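Local coordinates for mercuric reductase (Metallosphaera sedula, PDB 4YWO), which probably reduces mercuric ion to elemental mercury with NADPH, as an FAD-containing homodimer of the pyridine nucleotide-disulfide oxidoreductase family, at residues A[211-214]-A[215-219]; A[344-347]-A[348-352]. All coordinates share one frame; numbering follows the deposited sequence.

Interaction 1. Residues A[211-214]-A[215-219]; sequences PDWE and PEASV
Glu214 holds the N-cap position of helix 215-227, and its carbonyl O accepts the first helical bond from Ser218 N at 3.2 Å, with a weak, strongly bent second bond from Ala217 N (N-H...O 120°). Just before the cap, the chain is tied to the first turn by a water that donates to both Trp213 O (2.8 Å) and Ser218 OG (2.7 Å). The same hydroxyl also bonds to Leu209 O, so Ser218 draws the preceding loop against the helix start. Trp213 meets the helix through its root: CB and the ring atom CE3 each lie 4.0 Å from the methyl CB of Ala217, which approaches the indole obliquely, while the rest of the ring system runs away from the helix. Glu214 and Glu216 extend side by side in the same direction, both bent at chi2, with their carboxylate planes turned 75° apart. Their OE1 atoms come within 4.0 Å of each other, which is probably eased by Lys392, whose NZ forms salt bridges to both; Glu214 OE2 is taken by the backbone N of Glu358. The helix start thus leans on strand 390-396, where Phe390 touches Glu216 and Ala217, while the Trp213 indole reaches strand 343-345 and makes a cation-pi contact with Arg353 of strand 350-355.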
loop_
_atom_site.group_PDB
_atom_site.type_symbol
_atom_site.label_atom_id
_atom_site.label_comp_id
_atom_site.label_asym_id
_atom_site.label_seq_id
_atom_site.Cartn_x
_atom_site.Cartn_y
_atom_site.Cartn_z
ATOM N N PRO A 211 2.179 8.611 23.259
ATOM C CA PRO A 211 3.562 8.818 23.752
ATOM C C PRO A 211 4.443 7.634 23.679
ATOM O O PRO A 211 5.634 7.759 23.852
ATOM C CB PRO A 211 3.288 9.161 25.273
ATOM C CG PRO A 211 2.017 8.508 25.569
ATOM C CD PRO A 211 1.175 8.726 24.330
ATOM N N ASP A 212 3.943 6.466 23.328
ATOM C CA ASP A 212 4.840 5.339 23.076
ATOM C C ASP A 212 5.229 5.141 21.586
ATOM O O ASP A 212 5.938 4.190 21.276
ATOM C CB ASP A 212 4.190 4.105 23.614
ATOM C CG ASP A 212 4.097 4.152 25.208
ATOM O OD1 ASP A 212 4.899 4.899 25.832
ATOM O OD2 ASP A 212 3.267 3.472 25.823
ATOM N N TRP A 213 4.800 6.030 20.756
ATOM C CA TRP A 213 5.259 6.099 19.354
ATOM C C TRP A 213 6.493 6.970 19.222
ATOM O O TRP A 213 6.941 7.654 20.188
ATOM C CB TRP A 213 4.110 6.634 18.483
ATOM C CG TRP A 213 2.972 5.706 18.285
ATOM C CD1 TRP A 213 2.199 5.145 19.241
ATOM C CD2 TRP A 213 2.537 5.163 17.026
ATOM N NE1 TRP A 213 1.305 4.248 18.650
ATOM C CE2 TRP A 213 1.466 4.315 17.281
ATOM C CE3 TRP A 213 2.880 5.407 15.710
ATOM C CZ2 TRP A 213 0.810 3.596 16.228
ATOM C CZ3 TRP A 213 2.206 4.635 14.665
ATOM C CH2 TRP A 213 1.193 3.829 14.960
ATOM N N GLU A 214 7.101 6.956 18.029
ATOM C CA GLU A 214 8.269 7.875 17.747
ATOM C C GLU A 214 7.795 9.313 18.014
ATOM O O GLU A 214 6.678 9.743 17.744
ATOM C CB GLU A 214 8.731 7.780 16.299
ATOM C CG GLU A 214 9.408 6.449 16.006
ATOM C CD GLU A 214 10.835 6.348 16.450
ATOM O OE1 GLU A 214 11.302 7.261 17.136
ATOM O OE2 GLU A 214 11.507 5.345 16.137
ATOM N N PRO A 215 8.749 10.152 18.568
ATOM C CA PRO A 215 8.405 11.582 18.723
ATOM C C PRO A 215 7.797 12.298 17.539
ATOM O O PRO A 215 6.818 13.063 17.670
ATOM C CB PRO A 215 9.777 12.235 19.009
ATOM C CG PRO A 215 10.636 11.163 19.465
ATOM C CD PRO A 215 10.095 9.836 18.970
ATOM N N GLU A 216 8.343 12.028 16.347
ATOM C CA GLU A 216 7.803 12.561 15.132
ATOM C C GLU A 216 6.301 12.184 14.985
ATOM O O GLU A 216 5.520 13.004 14.442
ATOM C CB GLU A 216 8.605 12.096 13.903
ATOM C CG GLU A 216 10.043 12.624 13.868
ATOM C CD GLU A 216 11.052 11.764 14.554
ATOM O OE1 GLU A 216 10.766 10.866 15.402
ATOM O OE2 GLU A 216 12.208 11.992 14.155
ATOM N N ALA A 217 5.944 10.985 15.320
ATOM C CA ALA A 217 4.541 10.575 15.222
ATOM C C ALA A 217 3.625 11.358 16.160
ATOM O O ALA A 217 2.523 11.778 15.793
ATOM C CB ALA A 217 4.390 9.079 15.346
ATOM N N SER A 218 4.094 11.571 17.417
ATOM C CA SER A 218 3.293 12.378 18.359
ATOM C C SER A 218 3.062 13.789 17.814
ATOM O O SER A 218 1.952 14.350 17.967
ATOM C CB SER A 218 4.042 12.440 19.689
ATOM O OG SER A 218 4.154 11.174 20.292
ATOM N N VAL A 219 4.098 14.421 17.212
ATOM C CA VAL A 219 3.913 15.718 16.537
ATOM C C VAL A 219 2.842 15.742 15.472
ATOM O O VAL A 219 1.954 16.609 15.449
ATOM C CB VAL A 219 5.232 16.244 15.981
ATOM C CG1 VAL A 219 5.026 17.470 15.103
ATOM C CG2 VAL A 219 6.247 16.470 17.089
HETATM O O HOH W 1 6.503 10.222 21.336
#

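Interaction 2. Residues A[344-347]-A[348-352]; sequences VIFT and QPNLA. With GOL (glycerol), chain D.
Val344 and Ala352 form an antiparallel non-hydrogen-bonded pair, and Val344 CG2 packs on the methyl CB of Ala352 at 4.0 Å. The other branch of Val344, CG1, which is anti to the backbone N, sits 3.6 Å above the centre of the Phe346 ring, a CH-pi contact with the residue two further along the chain, just past the end of the strand. Ile345 follows as the hydrogen-bonded partner of Leu351: its N reaches Leu351 O at 2.8 Å, and Leu351 N returns to Ile345 O, both bonds nearly straight. On this face of the hairpin the two side chains cross at an angle, with CB and CG2 of Ile345 against Leu351 CD1. At Phe346 the chain leaves the strand; its carbonyl O accepts a bond from O2 of a glycerol, probably carried over from the crystallisation liquor, and the same O2 lies at the edge of the Phe346 ring, near its plane. Thr347 grips the turn twice. Its OG1, placed between backbone N and carbonyl carbon by chi1 of 50°, donates to Pro349 O across 2.9 Å, from 24° outside that carbonyl's plane. Thr347 O accepts from Asn350 ND2 at 2.8 Å and lies only 7° out of the amide plane of Asn350. This side-chain bond, beside the cis peptide before Pro349, ties the two ends of the turn together; ND2 also donates to glycerol O1, and Asn350 OD1 is held by Ala411 N. Helix 184-194 covers Ile345 and Thr347, strand 399-407 continues the sheet beyond 350-355, and Phe346 touches FAD, Lys62 of helix 58-78 and Lys380 of the second subunit.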
loop_
_atom_site.group_PDB
_atom_site.type_symbol
_atom_site.label_atom_id
_atom_site.label_comp_id
_atom_site.label_asym_id
_atom_site.label_seq_id
_atom_site.Cartn_x
_atom_site.Cartn_y
_atom_site.Cartn_z
ATOM N N VAL A 344 -1.235 0.107 13.094
ATOM C CA VAL A 344 -1.669 1.225 12.282
ATOM C C VAL A 344 -2.805 1.908 12.999
ATOM O O VAL A 344 -3.706 1.281 13.642
ATOM C CB VAL A 344 -2.199 0.789 10.854
ATOM C CG1 VAL A 344 -2.834 1.911 10.057
ATOM C CG2 VAL A 344 -1.081 0.134 10.054
ATOM N N ILE A 345 -2.734 3.202 12.949
ATOM C CA ILE A 345 -3.845 4.135 13.318
ATOM C C ILE A 345 -4.457 4.593 12.056
ATOM O O ILE A 345 -3.818 5.257 11.204
ATOM C CB ILE A 345 -3.293 5.271 14.205
ATOM C CG1 ILE A 345 -2.664 4.767 15.443
ATOM C CG2 ILE A 345 -4.457 6.221 14.564
ATOM C CD1 ILE A 345 -1.959 5.793 16.306
ATOM N N PHE A 346 -5.728 4.308 11.819
ATOM C CA PHE A 346 -6.394 4.487 10.534
ATOM C C PHE A 346 -7.099 5.862 10.415
ATOM O O PHE A 346 -8.069 5.986 9.697
ATOM C CB PHE A 346 -7.380 3.367 10.291
ATOM C CG PHE A 346 -6.765 2.030 9.978
ATOM C CD1 PHE A 346 -6.405 1.721 8.634
ATOM C CD2 PHE A 346 -6.562 1.049 10.912
ATOM C CE1 PHE A 346 -5.802 0.506 8.318
ATOM C CE2 PHE A 346 -6.009 -0.176 10.544
ATOM C CZ PHE A 346 -5.685 -0.435 9.233
ATOM N N THR A 347 -6.579 6.900 11.098
ATOM C CA THR A 347 -6.861 8.208 10.687
ATOM C C THR A 347 -6.438 8.425 9.208
ATOM O O THR A 347 -5.735 7.646 8.665
ATOM C CB THR A 347 -6.115 9.217 11.554
ATOM O OG1 THR A 347 -4.709 8.883 11.660
ATOM C CG2 THR A 347 -6.670 9.232 13.016
ATOM N N GLN A 348 -6.850 9.554 8.687
ATOM C CA GLN A 348 -6.345 10.043 7.391
ATOM C C GLN A 348 -5.562 11.287 7.720
ATOM O O GLN A 348 -6.102 12.310 8.229
ATOM C CB GLN A 348 -7.484 10.438 6.512
ATOM C CG GLN A 348 -6.955 10.996 5.158
ATOM C CD GLN A 348 -8.018 11.297 4.206
ATOM O OE1 GLN A 348 -9.092 11.831 4.600
ATOM N NE2 GLN A 348 -7.783 10.987 2.892
ATOM N N PRO A 349 -4.279 11.367 7.387
ATOM C CA PRO A 349 -3.419 10.237 6.897
ATOM C C PRO A 349 -3.197 9.218 7.991
ATOM O O PRO A 349 -3.427 9.526 9.185
ATOM C CB PRO A 349 -2.145 10.919 6.517
ATOM C CG PRO A 349 -2.005 12.034 7.514
ATOM C CD PRO A 349 -3.445 12.565 7.630
ATOM N N ASN A 350 -2.788 8.039 7.591
ATOM C CA ASN A 350 -2.505 6.932 8.508
ATOM C C ASN A 350 -1.185 7.154 9.287
ATOM O O ASN A 350 -0.261 7.896 8.853
ATOM C CB ASN A 350 -2.313 5.637 7.792
ATOM C CG ASN A 350 -3.460 5.080 6.975
ATOM O OD1 ASN A 350 -3.204 4.233 6.092
ATOM N ND2 ASN A 350 -4.688 5.541 7.164
ATOM N N LEU A 351 -1.127 6.545 10.476
ATOM C CA LEU A 351 0.161 6.430 11.215
ATOM C C LEU A 351 0.424 4.966 11.256
ATOM O O LEU A 351 -0.495 4.162 11.606
ATOM C CB LEU A 351 0.093 6.974 12.639
ATOM C CG LEU A 351 -0.296 8.480 12.732
ATOM C CD1 LEU A 351 -1.766 8.573 12.913
ATOM C CD2 LEU A 351 0.473 9.166 13.865
ATOM N N ALA A 352 1.655 4.533 10.984
ATOM C CA ALA A 352 1.931 3.096 10.983
ATOM C C ALA A 352 3.298 2.833 11.610
ATOM O O ALA A 352 4.209 3.672 11.489
ATOM C CB ALA A 352 1.988 2.623 9.578
HETATM C C1 GOL D . -7.871 6.176 4.835
HETATM O O1 GOL D . -6.484 5.882 4.720
HETATM C C2 GOL D . -8.155 6.332 6.314
HETATM O O2 GOL D . -7.828 5.067 6.988
HETATM C C3 GOL D . -9.629 6.845 6.497
HETATM O O3 GOL D . -10.568 5.804 6.022
#

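Overall arrangement
Interaction 1 precedes interaction 2 along the chain; it falls in the pyridine nucleotide-disulfide oxidoreductase family region and interaction 2 in the dimerisation region, with centres 13 Å apart. They nevertheless touch: the Trp213 indole packs on Ile345, Leu351 and Ala352, with CZ2 at 3.5 Å from Ile345 CD1, and Ala217 O approaches Leu351 CD2. The start of helix 215-227 therefore rests on the edge hairpin of the five-stranded antiparallel sheet, whose strand 390-396 it also meets. Trp213 is about 11 Å from the cofactor (side chain to FAD). The packing thus joins the helix start to the hairpin, and of the two only interaction 2 contributes a residue to the FAD pocket and reaches the second subunit.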